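Local coordinates for protein phosphatidylinositide phosphatase SAC2 (Homo sapiens, PDB 4XUU) that dephosphorylates phosphatidylinositol 4-phosphate at the inositol 4 position and is represented here by its hSac2 domain, of the pleckstrin-homology type, at residues D34-L39 / C100-Y105; Y58-Y63 / Y113-R118; G87-P90 / P96-S99; C134-L139 / L150-K155. All blocks are in the same frame, centred on the assembly; numbering follows the deposited sequence.

Contact 1 (D34-L39 / C100-Y105); sequences DCDPSL and CMRLHY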
loop_
_atom_site.group_PDB
_atom_site.type_symbol
_atom_site.label_atom_id
_atom_site.label_comp_id
_atom_site.label_asym_id
_atom_site.label_seq_id
_atom_site.Cartn_x
_atom_site.Cartn_y
_atom_site.Cartn_z
ATOM N N ASP A 34 2.458 22.116 -6.885
ATOM C CA ASP A 34 1.205 22.623 -6.328
ATOM C C ASP A 34 0.029 22.075 -7.133
ATOM O O ASP A 34 -0.007 22.197 -8.354
ATOM C CB ASP A 34 1.210 24.155 -6.353
ATOM C CG ASP A 34 -0.007 24.776 -5.667
ATOM O OD1 ASP A 34 -0.675 24.113 -4.849
ATOM O OD2 ASP A 34 -0.288 25.959 -5.941
ATOM N N CYS A 35 -0.922 21.467 -6.434
ATOM C CA CYS A 35 -2.036 20.766 -7.071
ATOM C C CYS A 35 -3.331 21.585 -7.119
ATOM O O CYS A 35 -4.161 21.377 -8.007
ATOM C CB CYS A 35 -2.266 19.405 -6.398
ATOM S SG CYS A 35 -3.815 18.592 -6.848
ATOM N N ASP A 36 -3.503 22.507 -6.175
ATOM C CA ASP A 36 -4.690 23.368 -6.142
ATOM C C ASP A 36 -4.673 24.463 -7.211
ATOM O O ASP A 36 -3.615 25.032 -7.499
ATOM C CB ASP A 36 -4.881 23.989 -4.755
ATOM C CG ASP A 36 -5.917 23.249 -3.919
ATOM O OD1 ASP A 36 -7.045 23.019 -4.412
ATOM O OD2 ASP A 36 -5.609 22.915 -2.755
ATOM N N PRO A 37 -5.848 24.758 -7.808
ATOM C CA PRO A 37 -5.949 25.861 -8.769
ATOM C C PRO A 37 -5.594 27.196 -8.118
ATOM O O PRO A 37 -6.243 27.609 -7.154
ATOM C CB PRO A 37 -7.427 25.838 -9.185
ATOM C CG PRO A 37 -7.885 24.451 -8.893
ATOM C CD PRO A 37 -7.125 24.031 -7.673
ATOM N N SER A 38 -4.550 27.840 -8.637
ATOM C CA SER A 38 -4.084 29.124 -8.120
ATOM C C SER A 38 -4.714 30.261 -8.924
ATOM O O SER A 38 -4.966 30.114 -10.124
ATOM C CB SER A 38 -2.554 29.196 -8.162
ATOM O OG SER A 38 -2.058 30.104 -7.194
ATOM N N LEU A 39 -4.952 31.390 -8.260
ATOM C CA LEU A 39 -5.837 32.431 -8.800
ATOM C C LEU A 39 -5.134 33.724 -9.256
ATOM O O LEU A 39 -5.691 34.819 -9.126
ATOM C CB LEU A 39 -6.961 32.745 -7.789
ATOM C CG LEU A 39 -7.720 31.557 -7.167
ATOM C CD1 LEU A 39 -8.205 31.923 -5.741
ATOM C CD2 LEU A 39 -8.905 31.110 -8.071
ATOM N N CYS A 100 -3.706 13.699 -5.445
ATOM C CA CYS A 100 -3.038 14.767 -4.717
ATOM C C CYS A 100 -3.019 14.508 -3.214
ATOM O O CYS A 100 -3.845 13.760 -2.682
ATOM C CB CYS A 100 -3.652 16.130 -5.047
ATOM S SG CYS A 100 -3.389 16.604 -6.773
HETATM N N MSE A 101 -2.052 15.130 -2.548
HETATM C CA MSE A 101 -1.841 14.984 -1.124
HETATM C C MSE A 101 -2.121 16.313 -0.441
HETATM O O MSE A 101 -1.525 17.339 -0.783
HETATM C CB MSE A 101 -0.404 14.558 -0.864
HETATM C CG MSE A 101 -0.105 14.236 0.578
HETATM SE SE MSE A 101 1.798 13.963 0.819
HETATM C CE MSE A 101 1.830 13.729 2.721
ATOM N N ARG A 102 -3.027 16.286 0.527
ATOM C CA ARG A 102 -3.442 17.487 1.225
ATOM C C ARG A 102 -2.979 17.471 2.683
ATOM O O ARG A 102 -3.364 16.595 3.459
ATOM C CB ARG A 102 -4.959 17.630 1.120
ATOM C CG ARG A 102 -5.512 18.938 1.619
ATOM C CD ARG A 102 -6.885 19.174 1.039
ATOM N NE ARG A 102 -6.814 19.799 -0.278
ATOM C CZ ARG A 102 -7.867 20.035 -1.060
ATOM N NH1 ARG A 102 -9.091 19.689 -0.673
ATOM N NH2 ARG A 102 -7.692 20.616 -2.240
ATOM N N LEU A 103 -2.146 18.445 3.035
ATOM C CA LEU A 103 -1.589 18.576 4.378
ATOM C C LEU A 103 -2.317 19.674 5.140
ATOM O O LEU A 103 -2.108 20.860 4.879
ATOM C CB LEU A 103 -0.091 18.909 4.310
ATOM C CG LEU A 103 0.846 18.080 3.422
ATOM C CD1 LEU A 103 2.226 18.714 3.359
ATOM C CD2 LEU A 103 0.949 16.651 3.907
ATOM N N HIS A 104 -3.173 19.275 6.077
ATOM C CA HIS A 104 -3.943 20.224 6.881
ATOM C C HIS A 104 -3.131 20.661 8.096
ATOM O O HIS A 104 -2.712 19.831 8.900
ATOM C CB HIS A 104 -5.269 19.605 7.332
ATOM C CG HIS A 104 -6.177 19.220 6.206
ATOM N ND1 HIS A 104 -7.258 19.987 5.825
ATOM C CD2 HIS A 104 -6.169 18.147 5.381
ATOM C CE1 HIS A 104 -7.874 19.405 4.811
ATOM N NE2 HIS A 104 -7.234 18.286 4.524
ATOM N N TYR A 105 -2.908 21.963 8.227
ATOM C CA TYR A 105 -2.142 22.483 9.352
ATOM C C TYR A 105 -2.878 23.561 10.145
ATOM O O TYR A 105 -3.738 24.276 9.615
ATOM C CB TYR A 105 -0.753 22.960 8.907
ATOM C CG TYR A 105 -0.714 24.221 8.062
ATOM C CD1 TYR A 105 -0.805 24.155 6.670
ATOM C CD2 TYR A 105 -0.551 25.475 8.654
ATOM C CE1 TYR A 105 -0.755 25.309 5.888
ATOM C CE2 TYR A 105 -0.498 26.636 7.885
ATOM C CZ TYR A 105 -0.599 26.545 6.504
ATOM O OH TYR A 105 -0.550 27.688 5.742
#
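Cys35 and Cys100 are joined by a disulfide, SG to SG 2.0 Å, with a torsion of 86° about the sulfur-sulfur bond. It ties the start of the loop that follows strand 26-34 to the first part of strand 99-107, reaching over strand 110-119, which lies between those two strands in the sheet. The cysteines use different rotamers: in Cys35 SG is anti to the backbone N, whereas in Cys100 it sits beside the backbone N.

One residue further along on the loop and two on the strand, Asp36 and Arg102 add a charged link. From CB the Arg102 chain runs out extended, passing Phe114 and Pro90, then bends about its CG-CD bond (chi3 -85°) and turns its guanidinium toward the loop. NE bonds to Thr116 OG1 and NH1 to the carbonyl O of Glu158, while NH2 makes the salt bridge, 3.1 Å to Asp36 OD2, with OD1 of the same carboxylate 3.3 Å from that NH2. The two side chains meet at about a right angle, yet their flat groups are nearly coplanar, 13° apart. The bond itself is weak, and the stronger partner of Asp36 OD2 is again Thr116 OG1. With an alanine in place of Asp36, Arg102 NH2 would probably lose its counter-charge and Thr116 OG1 one of its partners.

Covalent and ionic links thus fasten the loop after strand 26-34 onto strand 99-107, two places away in the sheet, in the antiparallel framework of a pleckstrin-homology type of fold.

Contact 2 (Y58-Y63 / Y113-R118); sequences YYVAYY and YFHTLR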
loop_
_atom_site.group_PDB
_atom_site.type_symbol
_atom_site.label_atom_id
_atom_site.label_comp_id
_atom_site.label_asym_id
_atom_site.label_seq_id
_atom_site.Cartn_x
_atom_site.Cartn_y
_atom_site.Cartn_z
ATOM N N TYR A 58 8.292 20.454 9.370
ATOM C CA TYR A 58 8.362 20.318 7.925
ATOM C C TYR A 58 8.376 21.701 7.292
ATOM O O TYR A 58 7.896 22.671 7.892
ATOM C CB TYR A 58 7.238 19.429 7.375
ATOM C CG TYR A 58 5.843 19.996 7.480
ATOM C CD1 TYR A 58 5.206 20.108 8.721
ATOM C CD2 TYR A 58 5.149 20.402 6.337
ATOM C CE1 TYR A 58 3.916 20.621 8.824
ATOM C CE2 TYR A 58 3.857 20.911 6.425
ATOM C CZ TYR A 58 3.250 21.021 7.676
ATOM O OH TYR A 58 1.980 21.530 7.784
ATOM N N TYR A 59 8.959 21.783 6.100
ATOM C CA TYR A 59 9.204 23.051 5.423
ATOM C C TYR A 59 8.588 23.012 4.038
ATOM O O TYR A 59 8.812 22.058 3.282
ATOM C CB TYR A 59 10.709 23.308 5.311
ATOM C CG TYR A 59 11.415 23.406 6.646
ATOM C CD1 TYR A 59 11.685 22.265 7.409
ATOM C CD2 TYR A 59 11.809 24.637 7.146
ATOM C CE1 TYR A 59 12.319 22.359 8.641
ATOM C CE2 TYR A 59 12.455 24.742 8.363
ATOM C CZ TYR A 59 12.704 23.606 9.112
ATOM O OH TYR A 59 13.338 23.734 10.328
ATOM N N VAL A 60 7.802 24.036 3.714
ATOM C CA VAL A 60 7.173 24.130 2.402
ATOM C C VAL A 60 7.597 25.414 1.700
ATOM O O VAL A 60 7.383 26.516 2.212
ATOM C CB VAL A 60 5.630 24.052 2.481
ATOM C CG1 VAL A 60 5.037 23.934 1.088
ATOM C CG2 VAL A 60 5.180 22.875 3.347
ATOM N N ALA A 61 8.203 25.254 0.527
ATOM C CA ALA A 61 8.671 26.378 -0.270
ATOM C C ALA A 61 8.074 26.336 -1.671
ATOM O O ALA A 61 8.260 25.359 -2.399
ATOM C CB ALA A 61 10.189 26.381 -0.337
ATOM N N TYR A 62 7.348 27.389 -2.036
ATOM C CA TYR A 62 6.812 27.536 -3.389
ATOM C C TYR A 62 7.777 28.348 -4.252
ATOM O O TYR A 62 8.314 29.362 -3.805
ATOM C CB TYR A 62 5.432 28.205 -3.366
ATOM C CG TYR A 62 4.312 27.344 -2.813
ATOM C CD1 TYR A 62 4.211 27.093 -1.444
ATOM C CD2 TYR A 62 3.344 26.789 -3.656
ATOM C CE1 TYR A 62 3.186 26.310 -0.929
ATOM C CE2 TYR A 62 2.307 26.002 -3.149
ATOM C CZ TYR A 62 2.240 25.767 -1.782
ATOM O OH TYR A 62 1.234 24.993 -1.252
ATOM N N TYR A 63 7.999 27.898 -5.483
ATOM C CA TYR A 63 8.905 28.582 -6.404
ATOM C C TYR A 63 8.146 29.411 -7.433
ATOM O O TYR A 63 7.057 29.030 -7.866
ATOM C CB TYR A 63 9.804 27.572 -7.121
ATOM C CG TYR A 63 10.931 27.033 -6.275
ATOM C CD1 TYR A 63 10.737 25.940 -5.428
ATOM C CD2 TYR A 63 12.194 27.614 -6.319
ATOM C CE1 TYR A 63 11.774 25.445 -4.647
ATOM C CE2 TYR A 63 13.237 27.126 -5.541
ATOM C CZ TYR A 63 13.019 26.043 -4.707
ATOM O OH TYR A 63 14.052 25.558 -3.937
ATOM N N TYR A 113 -6.353 25.660 6.949
ATOM C CA TYR A 113 -5.142 25.892 6.169
ATOM C C TYR A 113 -4.607 24.564 5.649
ATOM O O TYR A 113 -4.438 23.610 6.422
ATOM C CB TYR A 113 -4.062 26.555 7.028
ATOM C CG TYR A 113 -4.390 27.940 7.529
ATOM C CD1 TYR A 113 -4.076 29.071 6.774
ATOM C CD2 TYR A 113 -4.990 28.124 8.773
ATOM C CE1 TYR A 113 -4.364 30.350 7.242
ATOM C CE2 TYR A 113 -5.284 29.396 9.245
ATOM C CZ TYR A 113 -4.970 30.501 8.475
ATOM O OH TYR A 113 -5.264 31.758 8.948
ATOM N N PHE A 114 -4.337 24.500 4.346
ATOM C CA PHE A 114 -3.784 23.280 3.753
ATOM C C PHE A 114 -2.968 23.484 2.483
ATOM O O PHE A 114 -3.227 24.391 1.694
ATOM C CB PHE A 114 -4.864 22.199 3.541
ATOM C CG PHE A 114 -6.081 22.666 2.785
ATOM C CD1 PHE A 114 -6.089 22.696 1.394
ATOM C CD2 PHE A 114 -7.238 23.037 3.469
ATOM C CE1 PHE A 114 -7.226 23.110 0.691
ATOM C CE2 PHE A 114 -8.379 23.452 2.778
ATOM C CZ PHE A 114 -8.374 23.489 1.387
ATOM N N HIS A 115 -1.973 22.623 2.318
ATOM C CA HIS A 115 -1.181 22.551 1.102
ATOM C C HIS A 115 -1.651 21.350 0.311
ATOM O O HIS A 115 -1.827 20.271 0.868
ATOM C CB HIS A 115 0.295 22.379 1.437
ATOM C CG HIS A 115 0.858 23.489 2.262
ATOM N ND1 HIS A 115 1.066 24.756 1.758
ATOM C CD2 HIS A 115 1.260 23.526 3.554
ATOM C CE1 HIS A 115 1.570 25.525 2.705
ATOM N NE2 HIS A 115 1.703 24.802 3.803
ATOM N N THR A 116 -1.858 21.535 -0.986
ATOM C CA THR A 116 -2.273 20.433 -1.844
ATOM C C THR A 116 -1.209 20.187 -2.902
ATOM O O THR A 116 -0.998 21.013 -3.798
ATOM C CB THR A 116 -3.648 20.685 -2.478
ATOM O OG1 THR A 116 -4.559 21.146 -1.471
ATOM C CG2 THR A 116 -4.194 19.406 -3.093
ATOM N N LEU A 117 -0.540 19.043 -2.778
ATOM C CA LEU A 117 0.656 18.766 -3.555
ATOM C C LEU A 117 0.539 17.471 -4.343
ATOM O O LEU A 117 -0.212 16.573 -3.967
ATOM C CB LEU A 117 1.876 18.717 -2.626
ATOM C CG LEU A 117 2.016 19.877 -1.632
ATOM C CD1 LEU A 117 3.070 19.581 -0.569
ATOM C CD2 LEU A 117 2.305 21.201 -2.342
ATOM N N ARG A 118 1.277 17.384 -5.444
ATOM C CA ARG A 118 1.368 16.144 -6.206
ATOM C C ARG A 118 2.789 15.925 -6.699
ATOM O O ARG A 118 3.627 16.829 -6.638
ATOM C CB ARG A 118 0.366 16.114 -7.374
ATOM C CG ARG A 118 0.653 17.086 -8.510
ATOM C CD ARG A 118 -0.066 16.651 -9.768
ATOM N NE ARG A 118 -0.012 17.664 -10.821
ATOM C CZ ARG A 118 0.757 17.594 -11.906
ATOM N NH1 ARG A 118 1.553 16.549 -12.109
ATOM N NH2 ARG A 118 0.730 18.578 -12.793
HETATM O O HOH W 1 -0.935 23.768 -2.341
#
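Tyr62 and His115 meet edge to edge inside the domain, where the two halves of the pleckstrin-homology type of fold face each other: strand 57-63 belongs to one half, strand 110-119 to the other. Here the strands are not neighbours in the sheet. Their segments cross at 67° with axes 10.4 Å apart, so side chains and a water bridge the distance.

The first shell is centred on the His115 imidazole. Tyr62 OH and His115 ND1 share a hydrogen bond, 3.0 Å long and near the planes of both rings, which are inclined at 40° and touch rim to rim. Over one imidazole face stands Val60, whose CG1 lies 4.2 Å from the ring centroid and almost straight above it, a CH-pi contact; Val60 CG2, the other methyl, is 4.0 Å from His115 CD2. Val60 puts CG1 there by holding it anti to the backbone N (chi1 -171°). Leu117 CD2 approaches the same tyrosine hydroxyl.

Further out, His165 stacks on the imidazole and Tyr105 meets it nearly parallel, while Val49 of strand 48-54 packs against Val60, Tyr62 and Leu117. A leucine in place of His115 would probably leave the Tyr62 hydroxyl without its ring-nitrogen partner and remove the flat face on which Val60 rests. That hydroxyl has a second bond, 2.7 Å to a water, and this water accepts the backbone N-H of Thr116, N to water 2.8 Å.

Contact 3 (G87-P90 / P96-S99); sequences GPEP and PKFS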
loop_
_atom_site.group_PDB
_atom_site.type_symbol
_atom_site.label_atom_id
_atom_site.label_comp_id
_atom_site.label_asym_id
_atom_site.label_seq_id
_atom_site.Cartn_x
_atom_site.Cartn_y
_atom_site.Cartn_z
ATOM N N GLY A 87 -6.260 11.634 -2.252
ATOM C CA GLY A 87 -7.293 11.234 -3.197
ATOM C C GLY A 87 -7.174 11.927 -4.537
ATOM O O GLY A 87 -6.240 12.700 -4.753
ATOM N N PRO A 88 -8.127 11.654 -5.448
ATOM C CA PRO A 88 -8.143 12.286 -6.767
ATOM C C PRO A 88 -8.206 13.808 -6.672
ATOM O O PRO A 88 -8.887 14.347 -5.795
ATOM C CB PRO A 88 -9.425 11.739 -7.401
ATOM C CG PRO A 88 -9.682 10.465 -6.688
ATOM C CD PRO A 88 -9.249 10.711 -5.284
ATOM N N GLU A 89 -7.490 14.478 -7.571
ATOM C CA GLU A 89 -7.430 15.944 -7.619
ATOM C C GLU A 89 -8.807 16.615 -7.677
ATOM O O GLU A 89 -9.713 16.123 -8.359
ATOM C CB GLU A 89 -6.563 16.421 -8.795
ATOM C CG GLU A 89 -6.878 15.762 -10.132
ATOM C CD GLU A 89 -6.593 16.658 -11.324
ATOM O OE1 GLU A 89 -6.842 16.215 -12.468
ATOM O OE2 GLU A 89 -6.138 17.806 -11.130
ATOM N N PRO A 90 -8.966 17.736 -6.947
ATOM C CA PRO A 90 -10.210 18.508 -6.981
ATOM C C PRO A 90 -10.377 19.291 -8.287
ATOM O O PRO A 90 -10.124 20.500 -8.326
ATOM C CB PRO A 90 -10.064 19.463 -5.788
ATOM C CG PRO A 90 -8.593 19.605 -5.589
ATOM C CD PRO A 90 -8.017 18.264 -5.945
ATOM N N PRO A 96 -10.842 13.666 -12.918
ATOM C CA PRO A 96 -9.541 13.915 -12.300
ATOM C C PRO A 96 -8.505 12.947 -12.862
ATOM O O PRO A 96 -8.797 11.759 -13.036
ATOM C CB PRO A 96 -9.792 13.643 -10.811
ATOM C CG PRO A 96 -11.000 12.778 -10.768
ATOM C CD PRO A 96 -11.833 13.163 -11.947
ATOM N N LYS A 97 -7.315 13.457 -13.164
ATOM C CA LYS A 97 -6.260 12.633 -13.749
ATOM C C LYS A 97 -5.441 11.950 -12.661
ATOM O O LYS A 97 -5.457 10.722 -12.541
ATOM C CB LYS A 97 -5.346 13.461 -14.668
ATOM C CG LYS A 97 -6.044 14.135 -15.851
ATOM C CD LYS A 97 -6.355 15.602 -15.558
ATOM C CE LYS A 97 -6.994 16.303 -16.751
ATOM N NZ LYS A 97 -8.377 15.816 -17.040
ATOM N N PHE A 98 -4.747 12.757 -11.861
ATOM C CA PHE A 98 -3.795 12.269 -10.863
ATOM C C PHE A 98 -4.292 12.420 -9.423
ATOM O O PHE A 98 -5.294 13.088 -9.161
ATOM C CB PHE A 98 -2.451 12.996 -11.025
ATOM C CG PHE A 98 -2.585 14.425 -11.488
ATOM C CD1 PHE A 98 -3.135 15.397 -10.658
ATOM C CD2 PHE A 98 -2.174 14.793 -12.764
ATOM C CE1 PHE A 98 -3.265 16.717 -11.092
ATOM C CE2 PHE A 98 -2.300 16.111 -13.203
ATOM C CZ PHE A 98 -2.850 17.074 -12.366
ATOM N N SER A 99 -3.578 11.791 -8.496
ATOM C CA SER A 99 -3.866 11.914 -7.073
ATOM C C SER A 99 -3.140 13.120 -6.497
ATOM O O SER A 99 -2.086 13.518 -6.999
ATOM C CB SER A 99 -3.427 10.653 -6.327
ATOM O OG SER A 99 -3.916 9.487 -6.964
#
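Glu89 OE1 takes the backbone N-H of Lys97 in an almost straight bond, N to OE1 2.9 Å with 174° at the hydrogen, using the lone pair that points away from OE2. The bond spans the mouth of the loop joining strands 81-88 and 99-107, an antiparallel pair in the pleckstrin-homology type of fold. Glu89 can reach across because its CG stands between the backbone N and the carbonyl carbon (chi1 48°) and the chain then runs out extended.

On the way Glu89 CG passes 3.7 Å from Pro96 CB. Glu89 OE1 lies over one face of the Phe98 ring, offset toward the rim, while OE2 is the oxygen nearest Phe98 CE1; the carboxylate and ring planes are 41° apart. The Lys97 chain passes Glu89 OE1 with its CD, but its NZ bonds to the carbonyl O of Lys95, while Phe98 also makes a cation-pi contact with Arg118.

Backbone pairing continues the closure: Glu89 N gives its hydrogen to Phe98 O at 3.0 Å. Pro88 and Ser99 follow as an antiparallel non-hydrogen-bonded pair, and the Pro88 ring touches the Pro96 ring, CB to CG 3.9 Å. Nearest the sheet, Ser99 CA makes a bent CA-H...O contact with Gly87 O, 3.4 Å from carbon to oxygen.

Contact 4 (C134-L139 / L150-K155); sequences CIAEML and LPIIEK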
loop_
_atom_site.group_PDB
_atom_site.type_symbol
_atom_site.label_atom_id
_atom_site.label_comp_id
_atom_site.label_asym_id
_atom_site.label_seq_id
_atom_site.Cartn_x
_atom_site.Cartn_y
_atom_site.Cartn_z
ATOM N N CYS A 134 3.966 7.267 0.337
ATOM C CA CYS A 134 5.298 7.159 0.925
ATOM C C CYS A 134 5.684 8.386 1.733
ATOM O O CYS A 134 6.165 8.258 2.865
ATOM C CB CYS A 134 6.339 6.885 -0.161
ATOM S SG CYS A 134 6.277 5.176 -0.732
ATOM N N ILE A 135 5.471 9.566 1.154
ATOM C CA ILE A 135 5.770 10.826 1.834
ATOM C C ILE A 135 4.928 10.977 3.112
ATOM O O ILE A 135 5.464 11.288 4.175
ATOM C CB ILE A 135 5.596 12.054 0.886
ATOM C CG1 ILE A 135 6.621 11.996 -0.257
ATOM C CG2 ILE A 135 5.720 13.365 1.661
ATOM C CD1 ILE A 135 6.317 12.932 -1.414
ATOM N N ALA A 136 3.621 10.727 2.996
ATOM C CA ALA A 136 2.695 10.774 4.131
ATOM C C ALA A 136 3.130 9.835 5.248
ATOM O O ALA A 136 3.044 10.176 6.426
ATOM C CB ALA A 136 1.279 10.445 3.682
ATOM N N GLU A 137 3.607 8.657 4.864
ATOM C CA GLU A 137 4.092 7.687 5.833
ATOM C C GLU A 137 5.309 8.176 6.619
ATOM O O GLU A 137 5.381 7.959 7.826
ATOM C CB GLU A 137 4.309 6.319 5.180
ATOM C CG GLU A 137 3.019 5.509 5.179
ATOM C CD GLU A 137 3.024 4.319 4.242
ATOM O OE1 GLU A 137 1.935 4.006 3.712
ATOM O OE2 GLU A 137 4.088 3.686 4.042
HETATM N N MSE A 138 6.238 8.867 5.961
HETATM C CA MSE A 138 7.386 9.408 6.680
HETATM C C MSE A 138 7.011 10.568 7.602
HETATM O O MSE A 138 7.563 10.698 8.691
HETATM C CB MSE A 138 8.542 9.792 5.757
HETATM C CG MSE A 138 9.870 9.743 6.517
HETATM SE SE MSE A 138 11.416 10.429 5.577
HETATM C CE MSE A 138 11.713 8.894 4.405
ATOM N N LEU A 139 6.074 11.402 7.167
ATOM C CA LEU A 139 5.545 12.457 8.017
ATOM C C LEU A 139 4.845 11.865 9.239
ATOM O O LEU A 139 4.874 12.451 10.326
ATOM C CB LEU A 139 4.581 13.350 7.238
ATOM C CG LEU A 139 5.154 14.310 6.189
ATOM C CD1 LEU A 139 4.047 14.780 5.273
ATOM C CD2 LEU A 139 5.842 15.506 6.828
ATOM N N LEU A 150 -0.712 11.017 13.579
ATOM C CA LEU A 150 -1.069 11.708 12.353
ATOM C C LEU A 150 -1.911 10.800 11.473
ATOM O O LEU A 150 -1.386 9.854 10.887
ATOM C CB LEU A 150 0.190 12.153 11.597
ATOM C CG LEU A 150 -0.030 12.979 10.326
ATOM C CD1 LEU A 150 -0.665 14.323 10.660
ATOM C CD2 LEU A 150 1.275 13.174 9.594
ATOM N N PRO A 151 -3.223 11.075 11.385
ATOM C CA PRO A 151 -4.073 10.253 10.525
ATOM C C PRO A 151 -3.818 10.491 9.032
ATOM O O PRO A 151 -3.772 11.639 8.583
ATOM C CB PRO A 151 -5.495 10.677 10.917
ATOM C CG PRO A 151 -5.354 12.013 11.530
ATOM C CD PRO A 151 -4.000 12.058 12.164
ATOM N N ILE A 152 -3.625 9.405 8.287
ATOM C CA ILE A 152 -3.589 9.453 6.828
ATOM C C ILE A 152 -4.916 8.909 6.296
ATOM O O ILE A 152 -5.266 7.749 6.540
ATOM C CB ILE A 152 -2.415 8.643 6.233
ATOM C CG1 ILE A 152 -1.089 9.041 6.890
ATOM C CG2 ILE A 152 -2.345 8.842 4.719
ATOM C CD1 ILE A 152 0.053 8.070 6.629
ATOM N N ILE A 153 -5.644 9.757 5.571
ATOM C CA ILE A 153 -7.000 9.453 5.126
ATOM C C ILE A 153 -7.097 9.301 3.606
ATOM O O ILE A 153 -6.686 10.188 2.860
ATOM C CB ILE A 153 -8.003 10.540 5.611
ATOM C CG1 ILE A 153 -7.839 10.789 7.114
ATOM C CG2 ILE A 153 -9.437 10.141 5.274
ATOM C CD1 ILE A 153 -8.513 12.038 7.622
ATOM N N GLU A 154 -7.636 8.169 3.160
ATOM C CA GLU A 154 -7.971 7.967 1.755
ATOM C C GLU A 154 -9.433 8.344 1.549
ATOM O O GLU A 154 -10.332 7.670 2.062
ATOM C CB GLU A 154 -7.761 6.511 1.332
ATOM C CG GLU A 154 -6.363 5.936 1.545
ATOM C CD GLU A 154 -6.303 4.435 1.247
ATOM O OE1 GLU A 154 -6.905 3.999 0.237
ATOM O OE2 GLU A 154 -5.656 3.690 2.020
ATOM N N LYS A 155 -9.664 9.427 0.813
ATOM C CA LYS A 155 -11.018 9.886 0.485
ATOM C C LYS A 155 -10.991 10.851 -0.694
ATOM O O LYS A 155 -9.921 11.218 -1.175
ATOM C CB LYS A 155 -11.702 10.534 1.702
ATOM C CG LYS A 155 -11.085 11.846 2.183
ATOM C CD LYS A 155 -11.822 12.400 3.404
ATOM C CE LYS A 155 -13.120 13.121 3.031
ATOM N NZ LYS A 155 -12.882 14.469 2.436
#
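Ile152 and Ala136 form the closer-knit part of this contact. The end of the isoleucine, CD1, comes up against the helix backbone 3.7 Å from Ala136 O, and it also lies 4.0 Å from Ala136 CB. Its branch methyl CG2 touches the same CB at 4.1 Å, so both arms of Ile152 bear on one small residue. The fork follows from the first torsion (chi1 -52°), which leaves CG1 anti to the carbonyl carbon and CG2 anti to the backbone N. With no more than a methyl at Ala136, the strand residue can come right up to the helix.

One helical turn on, at Leu139, Leu150 repeats the theme: its CD2 rests 3.7 Å from Leu139 O and 4.1 Å from Leu139 CB, again a methyl against helix backbone. Ile84 of strand 81-88 touches Ala136, Leu139 and Leu150, and Met101, a selenomethionine, packs on the first two, closing this buried side.

The other side is looser. Glu137 has its CB directed away from the strand, and of its side chain only CG comes near, 4.2 Å from Ile152 CD1; its OE1 turns back to Gln133 on the same helix. Here the contact meets the assembly: Glu137 packs on Glu154 of a second subunit, whose strand pairs antiparallel with Ile152-Glu154. Behind the helix, Cys134 is disulfide-bonded to Cys134 of a third subunit.

A helix laid against the strands after the seventh of them is the hallmark of the pleckstrin-homology fold, here followed by a strand, outermost within the chain, that continues the sheet into a second subunit, consistent with the protein's homodimerisation.

Contacts 2 and 4 are the buried ones, contacts 1 and 3 only partly so. Contact 2 lies closest to the centre of the chain and mixes apolar packing with a few polar bonds, whereas contact 4 is wholly apolar within the chain and borders other subunits. Contact 3, about 17 Å from the chain centre, relies on backbone bonds and one carboxylate; contact 1 relies on a disulfide and charge. Strand 99-107 ties several together: Cys100 pairs with Gly87 of contact 3, Arg102, with Asp36 of the loop, shares Thr116 of contact 2, and Met101 reaches the helix of contact 4. Contact 3 is nested in the loops closed by contacts 1 and 2.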